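Long-range contacts in putative carboxymuconolactone decarboxylase (Burkholderia xenovorans, PDB 2QEU), which is of unknown function but belongs to the carboxymuconolactone decarboxylase family of AhpD-like proteins, some of which have peroxiredoxin-type activity: residues B[18-23]-B[49-54]; B[64-69]-B[95-100]; B[71-76]-B[83-88]; B[88-93]-B[126-131]. All blocks are in the same frame, centred on the assembly; numbering follows the deposited sequence.

Contact 1. Residues B[18-23]-B[49-54]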
loop_
_atom_site.group_PDB
_atom_site.type_symbol
_atom_site.label_atom_id
_atom_site.label_comp_id
_atom_site.label_asym_id
_atom_site.label_seq_id
_atom_site.Cartn_x
_atom_site.Cartn_y
_atom_site.Cartn_z
ATOM N N ALA B 18 -29.660 7.126 10.647
ATOM C CA ALA B 18 -29.771 8.378 9.898
ATOM C C ALA B 18 -29.315 9.603 10.721
ATOM O O ALA B 18 -28.625 10.496 10.194
ATOM C CB ALA B 18 -31.203 8.576 9.368
ATOM N N ALA B 19 -29.681 9.634 12.004
ATOM C CA ALA B 19 -29.307 10.755 12.892
ATOM C C ALA B 19 -27.775 10.873 13.060
ATOM O O ALA B 19 -27.215 11.978 13.102
ATOM C CB ALA B 19 -29.988 10.607 14.242
ATOM N N HIS B 20 -27.107 9.726 13.149
ATOM C CA HIS B 20 -25.647 9.692 13.212
ATOM C C HIS B 20 -25.011 10.336 11.973
ATOM O O HIS B 20 -24.148 11.212 12.093
ATOM C CB HIS B 20 -25.117 8.249 13.381
ATOM C CG HIS B 20 -23.639 8.132 13.150
ATOM N ND1 HIS B 20 -22.706 8.736 13.969
ATOM C CD2 HIS B 20 -22.935 7.512 12.173
ATOM C CE1 HIS B 20 -21.491 8.481 13.513
ATOM N NE2 HIS B 20 -21.601 7.734 12.428
ATOM N N TYR B 21 -25.425 9.890 10.787
ATOM C CA TYR B 21 -24.812 10.381 9.553
ATOM C C TYR B 21 -25.159 11.844 9.261
ATOM O O TYR B 21 -24.308 12.595 8.766
ATOM C CB TYR B 21 -25.136 9.466 8.373
ATOM C CG TYR B 21 -24.436 8.123 8.454
ATOM C CD1 TYR B 21 -23.073 8.034 8.220
ATOM C CD2 TYR B 21 -25.132 6.946 8.768
ATOM C CE1 TYR B 21 -22.417 6.837 8.297
ATOM C CE2 TYR B 21 -24.482 5.720 8.834
ATOM C CZ TYR B 21 -23.096 5.671 8.585
ATOM O OH TYR B 21 -22.346 4.491 8.630
ATOM N N GLU B 22 -26.379 12.274 9.586
ATOM C CA GLU B 22 -26.709 13.674 9.378
ATOM C C GLU B 22 -25.873 14.555 10.302
ATOM O O GLU B 22 -25.337 15.579 9.874
ATOM C CB GLU B 22 -28.201 13.930 9.598
ATOM C CG GLU B 22 -29.113 13.251 8.559
ATOM C CD GLU B 22 -28.941 13.773 7.137
ATOM O OE1 GLU B 22 -28.370 14.866 6.947
ATOM O OE2 GLU B 22 -29.402 13.091 6.208
ATOM N N SER B 23 -25.747 14.136 11.561
ATOM C CA SER B 23 -25.016 14.891 12.564
ATOM C C SER B 23 -23.534 14.936 12.249
ATOM O O SER B 23 -22.913 16.006 12.190
ATOM C CB SER B 23 -25.220 14.230 13.924
ATOM O OG SER B 23 -24.517 14.918 14.934
HETATM N N MSE B 49 -20.240 0.604 14.784
HETATM C CA MSE B 49 -18.826 0.790 15.057
HETATM C C MSE B 49 -18.466 2.250 14.854
HETATM O O MSE B 49 -17.811 2.873 15.699
HETATM C CB MSE B 49 -17.963 -0.100 14.154
HETATM C CG MSE B 49 -16.500 -0.186 14.588
HETATM SE SE MSE B 49 -15.500 -1.404 13.458
HETATM C CE MSE B 49 -15.537 -0.303 11.890
ATOM N N ARG B 50 -18.925 2.810 13.741
ATOM C CA ARG B 50 -18.646 4.215 13.390
ATOM C C ARG B 50 -19.181 5.177 14.442
ATOM O O ARG B 50 -18.556 6.171 14.782
ATOM C CB ARG B 50 -19.346 4.542 12.069
ATOM C CG ARG B 50 -18.756 5.687 11.346
ATOM C CD ARG B 50 -19.560 5.996 10.125
ATOM N NE ARG B 50 -18.820 6.945 9.315
ATOM C CZ ARG B 50 -18.859 8.260 9.486
ATOM N NH1 ARG B 50 -19.656 8.822 10.393
ATOM N NH2 ARG B 50 -18.101 9.021 8.723
ATOM N N THR B 51 -20.370 4.859 14.930
ATOM C CA THR B 51 -21.057 5.690 15.906
ATOM C C THR B 51 -20.277 5.807 17.200
ATOM O O THR B 51 -20.157 6.922 17.740
ATOM C CB THR B 51 -22.485 5.166 16.154
ATOM O OG1 THR B 51 -23.168 5.163 14.896
ATOM C CG2 THR B 51 -23.198 6.022 17.147
ATOM N N THR B 52 -19.734 4.687 17.683
ATOM C CA THR B 52 -18.881 4.720 18.881
ATOM C C THR B 52 -17.557 5.452 18.568
ATOM O O THR B 52 -17.120 6.363 19.312
ATOM C CB THR B 52 -18.649 3.318 19.492
ATOM O OG1 THR B 52 -17.798 3.436 20.641
ATOM C CG2 THR B 52 -18.012 2.391 18.534
HETATM N N MSE B 53 -16.963 5.129 17.424
HETATM C CA MSE B 53 -15.651 5.712 17.116
HETATM C C MSE B 53 -15.690 7.229 16.967
HETATM O O MSE B 53 -14.758 7.904 17.378
HETATM C CB MSE B 53 -15.096 5.111 15.856
HETATM C CG MSE B 53 -14.571 3.706 16.045
HETATM SE SE MSE B 53 -14.013 3.067 14.284
HETATM C CE MSE B 53 -13.213 1.413 14.782
ATOM N N LEU B 54 -16.805 7.754 16.458
ATOM C CA LEU B 54 -16.936 9.173 16.170
ATOM C C LEU B 54 -17.843 9.893 17.204
ATOM O O LEU B 54 -18.339 11.009 16.986
ATOM C CB LEU B 54 -17.426 9.335 14.725
ATOM C CG LEU B 54 -16.334 9.140 13.697
ATOM C CD1 LEU B 54 -16.862 9.011 12.251
ATOM C CD2 LEU B 54 -15.297 10.268 13.793
#
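His20 reaches across from helix 10-25 and meets Arg50 and Thr51 in two different ways. Its CB points toward helix 40-53, and its CG stands anti to the backbone N (chi1 167°), beside the carbonyl carbon. Thr51 OG1 lies over the centre of one ring face, 3.5 Å from His20 CG. The Thr51 CA also makes a CH-pi contact over the ring, 4.0 Å from the His20 centroid. Arg50 arrives differently: its side chain crosses that of His20 at about a right angle, and His20 NE2 lies at the edge of the guanidinium, 3.0 Å from Arg50 NH1. Tyr21 and Arg50 cross obliquely, ring and guanidinium planes 39° apart, with Tyr21 CE1 over one face of the guanidinium. The arginine chain is extended from CG to NE, which puts CD in plane at the imidazole edge and 3.5 Å from Tyr21 CE1. Its NH1 forms a salt bridge with Asp24, and NH2 bonds a bound citrate, probably from the crystallisation liquor. Tyr21 OH is hydrogen-bonded to Ser47 OG, and Thr51 OG1 to Ser47 O. The axes of the two helical segments approach to 10.7 Å at 48°. Leu54, just past the end of helix 40-53, packs on helix 65-79, while selenomethionines Met49 and Met53 face helices of two neighbouring subunits.

Contact 2. Residues B[64-69]-B[95-100]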
loop_
_atom_site.group_PDB
_atom_site.type_symbol
_atom_site.label_atom_id
_atom_site.label_comp_id
_atom_site.label_asym_id
_atom_site.label_seq_id
_atom_site.Cartn_x
_atom_site.Cartn_y
_atom_site.Cartn_z
ATOM N N PRO B 64 -11.386 15.529 20.723
ATOM C CA PRO B 64 -12.350 16.398 20.059
ATOM C C PRO B 64 -12.725 15.922 18.650
ATOM O O PRO B 64 -11.865 15.440 17.898
ATOM C CB PRO B 64 -11.617 17.733 19.988
ATOM C CG PRO B 64 -10.674 17.700 21.144
ATOM C CD PRO B 64 -10.236 16.290 21.258
ATOM N N LEU B 65 -14.013 16.040 18.327
ATOM C CA LEU B 65 -14.546 15.551 17.053
ATOM C C LEU B 65 -13.812 16.139 15.848
ATOM O O LEU B 65 -13.591 15.444 14.859
ATOM C CB LEU B 65 -16.032 15.876 16.925
ATOM C CG LEU B 65 -16.852 15.272 15.788
ATOM C CD1 LEU B 65 -16.662 13.738 15.692
ATOM C CD2 LEU B 65 -18.334 15.653 15.952
ATOM N N LYS B 66 -13.479 17.420 15.928
ATOM C CA LYS B 66 -12.718 18.041 14.846
ATOM C C LYS B 66 -11.398 17.320 14.541
ATOM O O LYS B 66 -10.986 17.174 13.360
ATOM C CB LYS B 66 -12.465 19.506 15.129
ATOM C CG LYS B 66 -11.692 19.818 16.397
ATOM C CD LYS B 66 -11.687 21.374 16.571
ATOM C CE LYS B 66 -11.034 21.789 17.868
ATOM N NZ LYS B 66 -11.150 23.233 18.160
ATOM N N TYR B 67 -10.731 16.854 15.599
ATOM C CA TYR B 67 -9.465 16.117 15.435
ATOM C C TYR B 67 -9.656 14.658 14.990
ATOM O O TYR B 67 -8.827 14.116 14.243
ATOM C CB TYR B 67 -8.601 16.234 16.697
ATOM C CG TYR B 67 -8.222 17.674 16.972
ATOM C CD1 TYR B 67 -7.761 18.519 15.955
ATOM C CD2 TYR B 67 -8.369 18.218 18.234
ATOM C CE1 TYR B 67 -7.471 19.873 16.200
ATOM C CE2 TYR B 67 -8.068 19.539 18.496
ATOM C CZ TYR B 67 -7.620 20.373 17.501
ATOM O OH TYR B 67 -7.354 21.695 17.805
ATOM N N LYS B 68 -10.775 14.046 15.415
ATOM C CA LYS B 68 -11.163 12.752 14.902
ATOM C C LYS B 68 -11.299 12.807 13.381
ATOM O O LYS B 68 -10.739 11.993 12.657
ATOM C CB LYS B 68 -12.465 12.270 15.510
ATOM C CG LYS B 68 -12.374 11.962 17.000
ATOM C CD LYS B 68 -13.601 11.145 17.491
ATOM C CE LYS B 68 -13.389 10.728 18.917
ATOM N NZ LYS B 68 -14.561 10.024 19.445
ATOM N N HIS B 69 -12.060 13.786 12.906
ATOM C CA HIS B 69 -12.191 13.945 11.456
ATOM C C HIS B 69 -10.927 14.394 10.744
ATOM O O HIS B 69 -10.696 13.954 9.615
ATOM C CB HIS B 69 -13.360 14.837 11.121
ATOM C CG HIS B 69 -14.680 14.168 11.276
ATOM N ND1 HIS B 69 -15.164 13.243 10.377
ATOM C CD2 HIS B 69 -15.613 14.285 12.244
ATOM C CE1 HIS B 69 -16.352 12.824 10.783
ATOM N NE2 HIS B 69 -16.659 13.450 11.912
ATOM N N ALA B 95 -17.230 20.870 12.855
ATOM C CA ALA B 95 -16.945 20.666 14.269
ATOM C C ALA B 95 -15.891 21.645 14.828
ATOM O O ALA B 95 -15.457 21.534 15.984
ATOM C CB ALA B 95 -16.550 19.171 14.527
ATOM N N GLY B 96 -15.448 22.598 14.017
ATOM C CA GLY B 96 -14.597 23.680 14.498
ATOM C C GLY B 96 -13.166 23.695 14.025
ATOM O O GLY B 96 -12.401 24.558 14.408
ATOM N N LEU B 97 -12.769 22.738 13.183
ATOM C CA LEU B 97 -11.383 22.748 12.738
ATOM C C LEU B 97 -11.127 23.947 11.840
ATOM O O LEU B 97 -11.943 24.251 10.993
ATOM C CB LEU B 97 -11.083 21.488 11.945
ATOM C CG LEU B 97 -9.573 21.209 11.710
ATOM C CD1 LEU B 97 -8.940 20.563 12.926
ATOM C CD2 LEU B 97 -9.356 20.397 10.403
ATOM N N SER B 98 -10.006 24.635 12.031
ATOM C CA SER B 98 -9.607 25.709 11.119
ATOM C C SER B 98 -8.893 25.181 9.885
ATOM O O SER B 98 -8.304 24.081 9.897
ATOM C CB SER B 98 -8.705 26.702 11.836
ATOM O OG SER B 98 -7.428 26.164 12.051
ATOM N N VAL B 99 -8.915 25.985 8.827
ATOM C CA VAL B 99 -8.136 25.669 7.630
ATOM C C VAL B 99 -6.626 25.551 7.953
ATOM O O VAL B 99 -5.942 24.630 7.513
ATOM C CB VAL B 99 -8.396 26.648 6.438
ATOM C CG1 VAL B 99 -7.477 26.255 5.223
ATOM C CG2 VAL B 99 -9.898 26.616 6.047
ATOM N N ASP B 100 -6.114 26.456 8.780
ATOM C CA ASP B 100 -4.705 26.324 9.191
ATOM C C ASP B 100 -4.381 24.982 9.821
ATOM O O ASP B 100 -3.343 24.411 9.502
ATOM C CB ASP B 100 -4.330 27.424 10.174
ATOM C CG ASP B 100 -4.237 28.792 9.539
ATOM O OD1 ASP B 100 -4.096 28.898 8.300
ATOM O OD2 ASP B 100 -4.326 29.778 10.298
HETATM O O HOH W 1 -14.763 19.278 17.753
HETATM O O HOH W 2 -9.932 24.586 15.858
#
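Lys66 and Ala95 bring the backbones closest together, their CA atoms 5.0 Å apart, and the contact is made without a direct hydrogen bond across it. Apolar packing comes first. Ala95 CB sits against the first turn of helix 65-79, 4.1 Å from Leu65 CB. Further along, Leu97 CB packs on Lys66 CB, and Leu97 CD1 touches Tyr67 CE1 at 3.7 Å, Tyr67 and Leu97 crossing obliquely. The aliphatic part of Lys66 supplies a second kind of contact, side chain on backbone. Its CG takes the position between the backbone N and the carbonyl carbon (chi1 59°), and beyond it the chain runs extended past the 95-97 turn. Lys66 CD thereby lies 3.7 Å from Gly96 C, and Lys66 CB 3.7 Å from Ala95 O. Polar links are carried by two waters. One accepts from Lys66 N and donates to Ala95 O, both at 2.9 Å; the other accepts from Lys66 NZ and donates to Gly96 O. The turn they bridge to is a Schellman motif ending helix 82-94, in which Gly96 has a positive phi (111°) where a beta carbon would be jammed against Ala95 O. Ser98 caps the next helix, its OG bonded to Glu101 N. Tyr67 OH is hydrogen-bonded to Glu101, tying helix 65-79 to helix 99-113, while Leu97 packs on Ala92 of helix 82-94 and the Tyr67 ring meets Tyr67 of a neighbouring subunit.

Contact 3. Residues B[71-76]-B[83-88]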
loop_
_atom_site.group_PDB
_atom_site.type_symbol
_atom_site.label_atom_id
_atom_site.label_comp_id
_atom_site.label_asym_id
_atom_site.label_seq_id
_atom_site.Cartn_x
_atom_site.Cartn_y
_atom_site.Cartn_z
ATOM N N ILE B 71 -7.948 13.283 11.590
ATOM C CA ILE B 71 -7.252 11.995 11.401
ATOM C C ILE B 71 -7.809 11.265 10.157
ATOM O O ILE B 71 -7.047 10.795 9.329
ATOM C CB ILE B 71 -7.305 11.112 12.682
ATOM C CG1 ILE B 71 -6.433 11.767 13.791
ATOM C CG2 ILE B 71 -6.901 9.649 12.407
ATOM C CD1 ILE B 71 -6.727 11.294 15.258
ATOM N N LEU B 72 -9.137 11.268 10.017
ATOM C CA LEU B 72 -9.782 10.626 8.858
ATOM C C LEU B 72 -9.433 11.316 7.557
ATOM O O LEU B 72 -9.225 10.656 6.531
ATOM C CB LEU B 72 -11.264 10.441 9.109
ATOM C CG LEU B 72 -11.546 9.384 10.158
ATOM C CD1 LEU B 72 -13.008 9.571 10.675
ATOM C CD2 LEU B 72 -11.279 8.008 9.660
ATOM N N VAL B 73 -9.291 12.642 7.595
ATOM C CA VAL B 73 -8.848 13.388 6.424
ATOM C C VAL B 73 -7.469 12.884 5.982
ATOM O O VAL B 73 -7.252 12.536 4.841
ATOM C CB VAL B 73 -8.791 14.914 6.671
ATOM C CG1 VAL B 73 -7.906 15.596 5.590
ATOM C CG2 VAL B 73 -10.193 15.547 6.770
ATOM N N VAL B 74 -6.538 12.823 6.937
ATOM C CA VAL B 74 -5.164 12.419 6.605
ATOM C C VAL B 74 -5.141 10.974 6.080
ATOM O O VAL B 74 -4.466 10.650 5.101
ATOM C CB VAL B 74 -4.257 12.634 7.800
ATOM C CG1 VAL B 74 -2.829 12.079 7.375
ATOM C CG2 VAL B 74 -4.172 14.101 8.148
ATOM N N LEU B 75 -5.887 10.085 6.724
ATOM C CA LEU B 75 -6.025 8.690 6.237
ATOM C C LEU B 75 -6.631 8.602 4.831
ATOM O O LEU B 75 -6.089 7.854 3.988
ATOM C CB LEU B 75 -6.846 7.854 7.218
ATOM C CG LEU B 75 -6.172 7.521 8.570
ATOM C CD1 LEU B 75 -7.229 6.941 9.530
ATOM C CD2 LEU B 75 -4.971 6.574 8.434
ATOM N N ASP B 76 -7.668 9.389 4.552
ATOM C CA ASP B 76 -8.215 9.445 3.207
ATOM C C ASP B 76 -7.200 10.029 2.203
ATOM O O ASP B 76 -7.225 9.645 1.023
ATOM C CB ASP B 76 -9.530 10.194 3.151
ATOM C CG ASP B 76 -10.690 9.379 3.679
ATOM O OD1 ASP B 76 -10.511 8.166 3.890
ATOM O OD2 ASP B 76 -11.801 9.937 3.830
ATOM N N ILE B 83 -13.548 11.526 -2.338
ATOM C CA ILE B 83 -14.910 11.818 -1.865
ATOM C C ILE B 83 -14.879 11.877 -0.345
ATOM O O ILE B 83 -15.306 12.846 0.259
ATOM C CB ILE B 83 -15.933 10.747 -2.345
ATOM C CG1 ILE B 83 -15.943 10.719 -3.873
ATOM C CG2 ILE B 83 -17.333 11.071 -1.790
ATOM C CD1 ILE B 83 -16.146 12.053 -4.481
ATOM N N GLY B 84 -14.343 10.829 0.258
ATOM C CA GLY B 84 -14.176 10.786 1.690
ATOM C C GLY B 84 -13.366 11.920 2.263
ATOM O O GLY B 84 -13.728 12.455 3.306
ATOM N N ILE B 85 -12.288 12.315 1.589
ATOM C CA ILE B 85 -11.419 13.377 2.126
ATOM C C ILE B 85 -12.212 14.700 2.235
ATOM O O ILE B 85 -12.128 15.411 3.244
ATOM C CB ILE B 85 -10.064 13.567 1.369
ATOM C CG1 ILE B 85 -9.053 14.176 2.344
ATOM C CG2 ILE B 85 -10.223 14.483 0.114
ATOM C CD1 ILE B 85 -7.707 14.345 1.796
ATOM N N VAL B 86 -13.045 15.011 1.228
ATOM C CA VAL B 86 -13.839 16.219 1.281
ATOM C C VAL B 86 -14.937 16.035 2.340
ATOM O O VAL B 86 -15.151 16.929 3.133
ATOM C CB VAL B 86 -14.426 16.539 -0.101
ATOM C CG1 VAL B 86 -15.555 17.585 -0.015
ATOM C CG2 VAL B 86 -13.309 16.951 -1.033
ATOM N N ASN B 87 -15.610 14.874 2.383
ATOM C CA ASN B 87 -16.619 14.652 3.426
ATOM C C ASN B 87 -16.095 14.836 4.865
ATOM O O ASN B 87 -16.769 15.439 5.703
ATOM C CB ASN B 87 -17.326 13.286 3.265
ATOM C CG ASN B 87 -18.229 13.239 2.021
ATOM O OD1 ASN B 87 -18.697 14.283 1.551
ATOM N ND2 ASN B 87 -18.495 12.039 1.517
ATOM N N HIS B 88 -14.908 14.291 5.147
ATOM C CA HIS B 88 -14.300 14.451 6.467
ATOM C C HIS B 88 -13.749 15.869 6.722
ATOM O O HIS B 88 -13.734 16.353 7.881
ATOM C CB HIS B 88 -13.267 13.348 6.727
ATOM C CG HIS B 88 -13.885 12.008 6.956
ATOM N ND1 HIS B 88 -14.571 11.701 8.106
ATOM C CD2 HIS B 88 -13.946 10.903 6.172
ATOM C CE1 HIS B 88 -15.043 10.472 8.018
ATOM N NE2 HIS B 88 -14.693 9.970 6.851
#
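Leu72 CB sits over the centre of one His88 ring face, 3.7 Å from the ring centroid and 13° off the normal, and Leu72 CD1 reaches His88 CE1 at 3.5 Å. Asp76 comes to the same ring at its edge, OD2 being 3.3 Å from His88 CD2. That carboxylate oxygen also presses on the opposing backbone, 3.0 Å from Gly84 C. The close fit is possible because Gly84 has no side chain; a beta carbon there would point toward segment 71-76 and clash with Asp76 OD2 at 2.5 Å. Alongside, Val73 and Ile85 cross at about a right angle, CG1 to CG1 at 3.7 Å, and Val73 CG2 packs against His88 CB. Small separation of the backbones underlies all this: the segment axes pass at 8.4 Å and run antiparallel at 163°. In the second shell, His69 ND1 is hydrogen-bonded to His88 ND1 and its ring meets that of His88, which helps fix the rotation of the imidazole. His88 NE2 bonds a citrate, probably from the crystallisation liquor. The arrangement is a tight antiparallel helical hairpin of helices 65-79 and 82-94 within the AhpD-like fold, with His88 at a polar pocket that the citrate may mark.

Contact 4. Residues B[88-93]-B[126-131]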
loop_
_atom_site.group_PDB
_atom_site.type_symbol
_atom_site.label_atom_id
_atom_site.label_comp_id
_atom_site.label_asym_id
_atom_site.label_seq_id
_atom_site.Cartn_x
_atom_site.Cartn_y
_atom_site.Cartn_z
ATOM N N HIS B 88 -14.908 14.291 5.147
ATOM C CA HIS B 88 -14.300 14.451 6.467
ATOM C C HIS B 88 -13.749 15.869 6.722
ATOM O O HIS B 88 -13.734 16.353 7.881
ATOM C CB HIS B 88 -13.267 13.348 6.727
ATOM C CG HIS B 88 -13.885 12.008 6.956
ATOM N ND1 HIS B 88 -14.571 11.701 8.106
ATOM C CD2 HIS B 88 -13.946 10.903 6.172
ATOM C CE1 HIS B 88 -15.043 10.472 8.018
ATOM N NE2 HIS B 88 -14.693 9.970 6.851
ATOM N N THR B 89 -13.290 16.554 5.674
ATOM C CA THR B 89 -12.885 17.959 5.816
ATOM C C THR B 89 -14.103 18.807 6.232
ATOM O O THR B 89 -14.041 19.595 7.175
ATOM C CB THR B 89 -12.238 18.530 4.549
ATOM O OG1 THR B 89 -11.039 17.807 4.311
ATOM C CG2 THR B 89 -11.904 20.050 4.701
ATOM N N ARG B 90 -15.190 18.651 5.482
ATOM C CA ARG B 90 -16.462 19.294 5.800
ATOM C C ARG B 90 -16.868 19.008 7.258
ATOM O O ARG B 90 -17.143 19.927 8.025
ATOM C CB ARG B 90 -17.550 18.838 4.807
ATOM C CG ARG B 90 -18.855 19.608 4.898
ATOM C CD ARG B 90 -19.933 19.018 3.968
ATOM N NE ARG B 90 -19.561 19.044 2.549
ATOM C CZ ARG B 90 -19.292 17.974 1.797
ATOM N NH1 ARG B 90 -19.373 16.746 2.285
ATOM N NH2 ARG B 90 -18.973 18.119 0.509
ATOM N N ALA B 91 -16.872 17.732 7.639
ATOM C CA ALA B 91 -17.219 17.312 9.001
ATOM C C ALA B 91 -16.291 17.980 10.044
ATOM O O ALA B 91 -16.758 18.554 11.036
ATOM C CB ALA B 91 -17.170 15.769 9.107
ATOM N N ALA B 92 -14.977 17.926 9.798
ATOM C CA ALA B 92 -14.019 18.488 10.743
ATOM C C ALA B 92 -14.301 19.978 10.956
ATOM O O ALA B 92 -14.216 20.492 12.082
ATOM C CB ALA B 92 -12.526 18.247 10.278
HETATM N N MSE B 93 -14.556 20.686 9.851
HETATM C CA MSE B 93 -14.702 22.142 9.882
HETATM C C MSE B 93 -16.047 22.520 10.486
HETATM O O MSE B 93 -16.152 23.495 11.239
HETATM C CB MSE B 93 -14.523 22.729 8.489
HETATM C CG MSE B 93 -13.065 22.706 8.061
HETATM SE SE MSE B 93 -12.726 23.348 6.297
HETATM C CE MSE B 93 -13.314 25.250 6.531
ATOM N N VAL B 126 -7.655 20.796 0.922
ATOM C CA VAL B 126 -7.286 22.183 1.161
ATOM C C VAL B 126 -8.009 23.095 0.169
ATOM O O VAL B 126 -8.562 24.141 0.537
ATOM C CB VAL B 126 -5.752 22.374 1.130
ATOM C CG1 VAL B 126 -5.380 23.901 1.314
ATOM C CG2 VAL B 126 -5.078 21.520 2.241
ATOM N N THR B 127 -8.023 22.683 -1.093
ATOM C CA THR B 127 -8.764 23.403 -2.135
ATOM C C THR B 127 -10.248 23.598 -1.723
ATOM O O THR B 127 -10.803 24.713 -1.772
ATOM C CB THR B 127 -8.711 22.683 -3.460
ATOM O OG1 THR B 127 -7.348 22.569 -3.865
ATOM C CG2 THR B 127 -9.536 23.443 -4.551
ATOM N N PHE B 128 -10.876 22.502 -1.319
ATOM C CA PHE B 128 -12.218 22.538 -0.761
ATOM C C PHE B 128 -12.314 23.447 0.465
ATOM O O PHE B 128 -13.254 24.263 0.544
ATOM C CB PHE B 128 -12.712 21.114 -0.423
ATOM C CG PHE B 128 -14.000 21.089 0.376
ATOM C CD1 PHE B 128 -15.227 21.273 -0.232
ATOM C CD2 PHE B 128 -13.966 20.901 1.745
ATOM C CE1 PHE B 128 -16.403 21.245 0.518
ATOM C CE2 PHE B 128 -15.098 20.876 2.487
ATOM C CZ PHE B 128 -16.326 21.071 1.884
ATOM N N ALA B 129 -11.371 23.304 1.392
ATOM C CA ALA B 129 -11.432 23.966 2.703
ATOM C C ALA B 129 -11.442 25.490 2.556
ATOM O O ALA B 129 -12.145 26.210 3.270
ATOM C CB ALA B 129 -10.253 23.554 3.532
ATOM N N VAL B 130 -10.624 25.978 1.639
ATOM C CA VAL B 130 -10.539 27.432 1.400
ATOM C C VAL B 130 -11.897 28.019 0.994
ATOM O O VAL B 130 -12.247 29.066 1.457
ATOM C CB VAL B 130 -9.406 27.757 0.378
ATOM C CG1 VAL B 130 -9.507 29.233 -0.170
ATOM C CG2 VAL B 130 -8.006 27.430 1.039
ATOM N N GLU B 131 -12.654 27.294 0.194
ATOM C CA GLU B 131 -13.986 27.705 -0.194
ATOM C C GLU B 131 -14.990 27.447 0.927
ATOM O O GLU B 131 -15.853 28.297 1.231
ATOM C CB GLU B 131 -14.417 27.044 -1.502
ATOM C CG GLU B 131 -13.470 27.300 -2.699
ATOM C CD GLU B 131 -13.051 28.754 -2.877
ATOM O OE1 GLU B 131 -13.951 29.639 -2.879
ATOM O OE2 GLU B 131 -11.823 29.014 -3.020
#
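Phe128 reaches across to Thr89 and Arg90. Its CB points toward helix 82-94, and its CG is anti to the backbone N (chi1 170°), beside the carbonyl carbon. The ring meets Thr89 edge-on: Thr89 CG2 lies in the ring plane, 3.7 Å from Phe128 CD2, as the two side chains slide past each other in opposite directions. The first torsion of Thr89 sets OG1 anti to the carbonyl carbon, where it bonds Ile85 O in the previous turn, and CG2 anti to the backbone N, where it meets the ring. CG2 also touches Ala129 CB, at 4.0 Å. The two helices run roughly in the same direction, the segment axes 40° apart and 10.0 Å at closest approach; in this all-helical AhpD-like fold helix 99-113 lies against both, its Leu102 touching Thr89 and Ala129. Arg90 borders the far part of the ring, its side chain crossing that of Phe128 at about a right angle. Its CB rests 3.9 Å from Phe128 CZ, and its backbone N stands 3.7 Å from Phe128 CE2. The arginine is modelled in two conformers; in the one described here the chain is bent about the CG-CD bond, and the guanidinium plane is almost perpendicular to the ring, with NH1 bonded to Asn87 OD1. One turn on, selenomethionine Met93 is bent at its end. A chi3 of 64° folds CE round to Ala129 O, 3.6 Å away, while SE packs against Ala129 CB at 3.7 Å. Phe128 also meets the ring of Phe132, their planes nearly parallel.

Overall arrangement
Contacts 1, 3 and 4 are buried and contact 2 partly buried; contact 3 lies nearest the chain's centre, about 5 Å from it, the others 10 or 11 Å out. Contacts 2 and 3 both use helix 65-79, and contacts 3 and 4 share helix 82-94 through His88. The pocket joins all four: His69 of contact 2 bonds His88, and Arg50 NH2 of contact 1 and His88 NE2 both hydrogen-bond the citrate. Chemistry follows place. Contact 1 is aromatic and charged, contact 2 is water-bridged, contact 4 is mostly apolar, with an arginine beside a phenylalanine, and contact 3 sets aliphatic packing beside a histidine and a buried carboxylate. Contacts 1, 2 and 3 also touch the same neighbouring subunit.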